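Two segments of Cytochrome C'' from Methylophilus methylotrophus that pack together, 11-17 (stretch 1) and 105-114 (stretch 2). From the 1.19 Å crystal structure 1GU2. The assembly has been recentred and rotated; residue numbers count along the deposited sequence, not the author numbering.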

ATOM      1  N   LYS A  11      -2.706 -14.251  -1.034  1.00 11.32           N
ATOM      2  CA  LYS A  11      -2.865 -14.303  -2.482  1.00 11.53           C
ATOM      3  C   LYS A  11      -1.643 -13.727  -3.175  1.00 11.60           C
ATOM      4  O   LYS A  11      -1.023 -14.359  -4.042  1.00 12.63           O
ATOM      5  N   TYR A  12      -1.249 -12.510  -2.812  1.00 10.63           N
ATOM      6  CA  TYR A  12      -0.106 -11.891  -3.472  1.00 10.19           C
ATOM      7  C   TYR A  12       1.209 -12.584  -3.114  1.00 10.78           C
ATOM      8  O   TYR A  12       2.135 -12.636  -3.955  1.00 11.40           O
ATOM      9  N   THR A  13       1.305 -13.142  -1.906  1.00 10.74           N
ATOM     10  CA  THR A  13       2.531 -13.898  -1.582  1.00 10.96           C
ATOM     11  C   THR A  13       2.694 -15.089  -2.489  1.00 11.06           C
ATOM     12  O   THR A  13       3.807 -15.360  -3.001  1.00 12.25           O
ATOM     13  N   ASN A  14       1.603 -15.813  -2.712  1.00 11.93           N
ATOM     14  CA  ASN A  14       1.708 -17.007  -3.549  1.00 11.92           C
ATOM     15  C   ASN A  14       2.001 -16.640  -4.996  1.00 12.29           C
ATOM     16  O   ASN A  14       2.812 -17.345  -5.644  1.00 12.54           O
ATOM     17  N   ILE A  15       1.399 -15.568  -5.541  1.00 11.06           N
ATOM     18  CA  ILE A  15       1.737 -15.108  -6.890  1.00 11.85           C
ATOM     19  C   ILE A  15       3.210 -14.722  -6.960  1.00 10.62           C
ATOM     20  O   ILE A  15       3.921 -15.069  -7.912  1.00 12.02           O
ATOM     21  N   ALA A  16       3.705 -13.979  -5.956  1.00 10.90           N
ATOM     22  CA  ALA A  16       5.097 -13.523  -5.930  1.00 10.19           C
ATOM     23  C   ALA A  16       6.062 -14.694  -5.863  1.00 11.01           C
ATOM     24  O   ALA A  16       7.073 -14.703  -6.576  1.00 11.39           O
ATOM     25  N   HIS A  17       5.741 -15.681  -5.042  1.00 10.78           N
ATOM     26  CA  HIS A  17       6.646 -16.830  -4.915  1.00 11.48           C
ATOM     27  C   HIS A  17       6.732 -17.639  -6.197  1.00 12.04           C
ATOM     28  O   HIS A  17       7.793 -18.180  -6.525  1.00 12.94           O
ATOM     29  N   SER A 105       4.542  -4.661  -7.978  1.00 11.02           N
ATOM     30  CA  SER A 105       4.755  -6.126  -8.138  1.00 10.88           C
ATOM     31  C   SER A 105       3.995  -6.897  -7.082  1.00 10.31           C
ATOM     32  O   SER A 105       3.611  -6.337  -6.031  1.00  9.98           O
ATOM     33  N   PRO A 106       3.715  -8.185  -7.319  1.00 10.07           N
ATOM     34  CA  PRO A 106       3.042  -8.976  -6.302  1.00 10.51           C
ATOM     35  C   PRO A 106       3.722  -8.963  -4.938  1.00  9.61           C
ATOM     36  O   PRO A 106       3.040  -8.846  -3.896  1.00  9.69           O
ATOM     37  N   SER A 107       5.066  -9.044  -4.880  1.00 10.02           N
ATOM     38  CA  SER A 107       5.749  -8.971  -3.593  1.00  9.92           C
ATOM     39  C   SER A 107       5.619  -7.598  -2.949  1.00  9.21           C
ATOM     40  O   SER A 107       5.478  -7.506  -1.727  1.00  9.33           O
ATOM     41  N   GLU A 108       5.650  -6.495  -3.704  1.00  9.27           N
ATOM     42  CA  GLU A 108       5.425  -5.202  -3.161  1.00  9.46           C
ATOM     43  C   GLU A 108       4.034  -5.124  -2.555  1.00  8.80           C
ATOM     44  O   GLU A 108       3.874  -4.555  -1.471  1.00  9.66           O
ATOM     45  N   LYS A 109       3.024  -5.678  -3.208  1.00  9.05           N
ATOM     46  CA  LYS A 109       1.653  -5.619  -2.680  1.00 10.10           C
ATOM     47  C   LYS A 109       1.515  -6.458  -1.427  1.00  9.18           C
ATOM     48  O   LYS A 109       0.922  -6.040  -0.437  1.00  9.59           O
ATOM     49  N   ALA A 110       2.078  -7.677  -1.418  1.00  9.87           N
ATOM     50  CA  ALA A 110       2.035  -8.492  -0.223  1.00  9.58           C
ATOM     51  C   ALA A 110       2.726  -7.814   0.945  1.00  9.75           C
ATOM     52  O   ALA A 110       2.220  -7.767   2.075  1.00  9.78           O
ATOM     53  N   ASN A 111       3.933  -7.267   0.729  1.00  9.41           N
ATOM     54  CA  ASN A 111       4.684  -6.641   1.788  1.00  9.27           C
ATOM     55  C   ASN A 111       3.963  -5.395   2.306  1.00  9.22           C
ATOM     56  O   ASN A 111       3.930  -5.141   3.518  1.00 10.10           O
ATOM     57  N   PHE A 112       3.387  -4.609   1.393  1.00  9.64           N
ATOM     58  CA  PHE A 112       2.712  -3.388   1.788  1.00  9.30           C
ATOM     59  C   PHE A 112       1.437  -3.671   2.578  1.00  9.21           C
ATOM     60  O   PHE A 112       1.205  -3.029   3.592  1.00  9.36           O
ATOM     61  N   ILE A 113       0.611  -4.618   2.127  1.00  9.59           N
ATOM     62  CA  ILE A 113      -0.621  -4.908   2.849  1.00  9.42           C
ATOM     63  C   ILE A 113      -0.297  -5.539   4.188  1.00  9.24           C
ATOM     64  O   ILE A 113      -0.937  -5.217   5.203  1.00 10.43           O
ATOM     65  N   ALA A 114       0.728  -6.368   4.275  1.00  9.64           N
ATOM     66  CA  ALA A 114       1.146  -6.939   5.545  1.00 10.69           C
ATOM     67  C   ALA A 114       1.577  -5.822   6.455  1.00 10.13           C
ATOM     68  O   ALA A 114       1.233  -5.784   7.631  1.00 10.76           O
TER

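Two helical segments, 11-17 and 106-114, pack at an angle of 149° between their N-to-C directions, so they run roughly antiparallel. Their axes approach to 7.9 Å. No direct hydrogen bond crosses the contact.

Ser105 is the N-cap of the second helix. Its chi1 is p, and it makes no contact with stretch 1. Its backbone N donates to Glu108 OE1 at 2.9 Å. Its OG hydrogen-bonds Ser107 OG at 3.2 Å.

Pro106 begins the helix and points toward stretch 1. Its ring, with C-gamma exo pucker, packs on two residues. Pro106 CG lies 3.6 Å from Ile15 CG2, and Pro106 CB lies 3.9 Å from Ala16 CB. Ile15 is in the m, t rotamer. The CA atoms come closest here, with Pro106 CA 5.0 Å from Ala16 CA. Pro106 O lies 3.5 Å from Tyr12 CB, while also accepting the helical hydrogen bond from Ala110 N.

Ser107, chi1 p, is set sideways. The methyl of Ala16 packs on the start of this turn, with Ala16 CB 3.6 Å from Ser107 N and 3.9 Å from Ser107 CB. Glu108 is turned out of reach, and its carboxylate serves the bond to Ser105 instead.

Lys109 points toward stretch 1 in the m, t, t, t rotamer. Its extended aliphatic chain lies over one face of the Tyr12 ring. Lys109 CB is 3.8 Å from Tyr12 CD2, and Lys109 CD makes a CH-pi contact, 3.9 Å from the centroid of the Tyr12 ring. The polar ends of both side chains meet at water 1. Lys109 NZ donates to this water at 2.8 Å, and Tyr12 OH hydrogen-bonds it at 2.6 Å. The water thus links the two helices indirectly.

Ala110 also points in. Its CB touches Tyr12 CB at 3.8 Å and Thr13 OG1 at 3.6 Å. Thr13, chi1 m, points away from stretch 2, and its OG1 is hydrogen-bonded just outside the two stretches.

Tyr12, chi1 m, is the central side chain of the contact. It is a knob in the hole formed by Pro106, Lys109, Ala110 and Ile113, and it has 102 Å² covered by stretch 2.

Asn111 points away, and its OD1 is hydrogen-bonded elsewhere in the structure. Phe112 is out of reach.

Ile113 points toward stretch 1 in the m, t rotamer. Its CD1 meets the edge of the Tyr12 ring, 3.8 Å from Tyr12 CE2. Ala114 makes no contact with stretch 1.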

ATOM      1  CB  LYS A  11      -4.145 -13.575  -2.928  1.00 11.11           C
ATOM      2  CG  LYS A  11      -4.340 -13.582  -4.419  1.00 15.72           C
ATOM      3  CD  LYS A  11      -5.622 -12.917  -4.873  1.00 16.44           C
ATOM      4  CE  LYS A  11      -5.651 -12.805  -6.392  1.00 21.95           C
ATOM      5  NZ  LYS A  11      -7.029 -12.312  -6.811  1.00 25.88           N
ATOM      6  CB  TYR A  12      -0.022 -10.400  -3.142  1.00  9.75           C
ATOM      7  CG  TYR A  12      -1.143  -9.583  -3.751  1.00 12.02           C
ATOM      8  CD1 TYR A  12      -1.454  -9.632  -5.079  1.00 17.34           C
ATOM      9  CD2 TYR A  12      -1.876  -8.730  -2.937  1.00 14.02           C
ATOM     10  CE1 TYR A  12      -2.501  -8.858  -5.617  1.00 21.50           C
ATOM     11  CE2 TYR A  12      -2.913  -7.957  -3.475  1.00 16.72           C
ATOM     12  CZ  TYR A  12      -3.218  -8.035  -4.792  1.00 22.64           C
ATOM     13  OH  TYR A  12      -4.239  -7.262  -5.289  1.00 31.85           O
ATOM     14  CB  THR A  13       2.464 -14.381  -0.132  1.00 11.84           C
ATOM     15  OG1 THR A  13       2.483 -13.230   0.754  1.00 12.46           O
ATOM     16  CG2 THR A  13       3.682 -15.245   0.162  1.00 13.94           C
ATOM     17  CB  ASN A  14       0.429 -17.828  -3.380  1.00 16.67           C
ATOM     18  CG  ASN A  14       0.319 -18.399  -1.976  1.00 20.66           C
ATOM     19  OD1 ASN A  14       1.308 -18.581  -1.249  1.00 26.10           O
ATOM     20  ND2 ASN A  14      -0.931 -18.667  -1.629  1.00 24.06           N
ATOM     21  CB  ILE A  15       0.822 -13.955  -7.280  1.00 11.92           C
ATOM     22  CG1 ILE A  15      -0.640 -14.410  -7.439  1.00 15.70           C
ATOM     23  CG2 ILE A  15       1.331 -13.269  -8.538  1.00 14.41           C
ATOM     24  CD1 ILE A  15      -1.676 -13.312  -7.533  1.00 15.68           C
ATOM     25  CB  ALA A  16       5.296 -12.599  -4.719  1.00 11.30           C
ATOM     26  CB  HIS A  17       6.162 -17.722  -3.757  1.00 12.22           C
ATOM     27  CG  HIS A  17       7.008 -18.933  -3.584  1.00 13.79           C
ATOM     28  ND1 HIS A  17       6.673 -20.219  -3.764  1.00 19.95           N
ATOM     29  CD2 HIS A  17       8.339 -18.950  -3.277  1.00 13.06           C
ATOM     30  CE1 HIS A  17       7.732 -21.021  -3.548  1.00 18.33           C
ATOM     31  NE2 HIS A  17       8.772 -20.263  -3.247  1.00 21.13           N
ATOM     32  CB  SER A 105       6.215  -6.458  -8.090  1.00 11.92           C
ATOM     33  OG  SER A 105       6.712  -6.541  -6.753  1.00 11.78           O
ATOM     34  CB  PRO A 106       3.012 -10.386  -6.952  1.00 11.52           C
ATOM     35  CG  PRO A 106       3.115 -10.178  -8.399  1.00 16.13           C
ATOM     36  CD  PRO A 106       3.920  -8.917  -8.597  1.00 10.21           C
ATOM     37  CB  SER A 107       7.227  -9.368  -3.695  1.00 10.35           C
ATOM     38  OG  SER A 107       7.965  -8.557  -4.571  1.00 12.35           O
ATOM     39  CB  GLU A 108       5.607  -4.094  -4.238  1.00  9.79           C
ATOM     40  CG  GLU A 108       7.025  -3.863  -4.651  1.00 10.85           C
ATOM     41  CD  GLU A 108       7.179  -2.880  -5.794  1.00 12.47           C
ATOM     42  OE1 GLU A 108       6.269  -2.806  -6.665  1.00 12.74           O
ATOM     43  OE2 GLU A 108       8.226  -2.161  -5.798  1.00 13.85           O
ATOM     44  CB  LYS A 109       0.656  -6.078  -3.767  1.00 10.61           C
ATOM     45  CG  LYS A 109       0.566  -5.159  -4.976  1.00 11.02           C
ATOM     46  CD  LYS A 109      -0.488  -5.673  -5.975  1.00 11.84           C
ATOM     47  CE  LYS A 109      -0.489  -4.744  -7.169  1.00 12.62           C
ATOM     48  NZ  LYS A 109      -1.413  -5.237  -8.224  1.00 14.94           N
ATOM     49  CB  ALA A 110       2.688  -9.829  -0.515  1.00 10.44           C
ATOM     50  CB  ASN A 111       6.092  -6.206   1.307  1.00  9.42           C
ATOM     51  CG  ASN A 111       7.062  -7.340   1.067  1.00 10.47           C
ATOM     52  OD1 ASN A 111       6.830  -8.474   1.499  1.00 10.91           O
ATOM     53  ND2 ASN A 111       8.163  -7.019   0.399  1.00 11.52           N
ATOM     54  CB  PHE A 112       2.428  -2.534   0.547  1.00  9.33           C
ATOM     55  CG  PHE A 112       1.643  -1.288   0.922  1.00  9.19           C
ATOM     56  CD1 PHE A 112       0.347  -1.112   0.490  1.00 11.16           C
ATOM     57  CD2 PHE A 112       2.255  -0.331   1.713  1.00 10.68           C
ATOM     58  CE1 PHE A 112      -0.360   0.025   0.840  1.00 14.46           C
ATOM     59  CE2 PHE A 112       1.571   0.782   2.104  1.00 13.25           C
ATOM     60  CZ  PHE A 112       0.276   0.938   1.659  1.00 13.99           C
ATOM     61  CB  ILE A 113      -1.613  -5.720   1.987  1.00  9.64           C
ATOM     62  CG1 ILE A 113      -1.974  -5.000   0.683  1.00 10.53           C
ATOM     63  CG2 ILE A 113      -2.832  -6.067   2.826  1.00 12.75           C
ATOM     64  CD1 ILE A 113      -2.816  -5.810  -0.287  1.00 12.70           C
ATOM     65  CB  ALA A 114       2.271  -7.939   5.329  1.00 11.35           C
TER
HETATM   66  O   HOH W   1      -3.974  -5.470  -7.084  1.00 19.85           O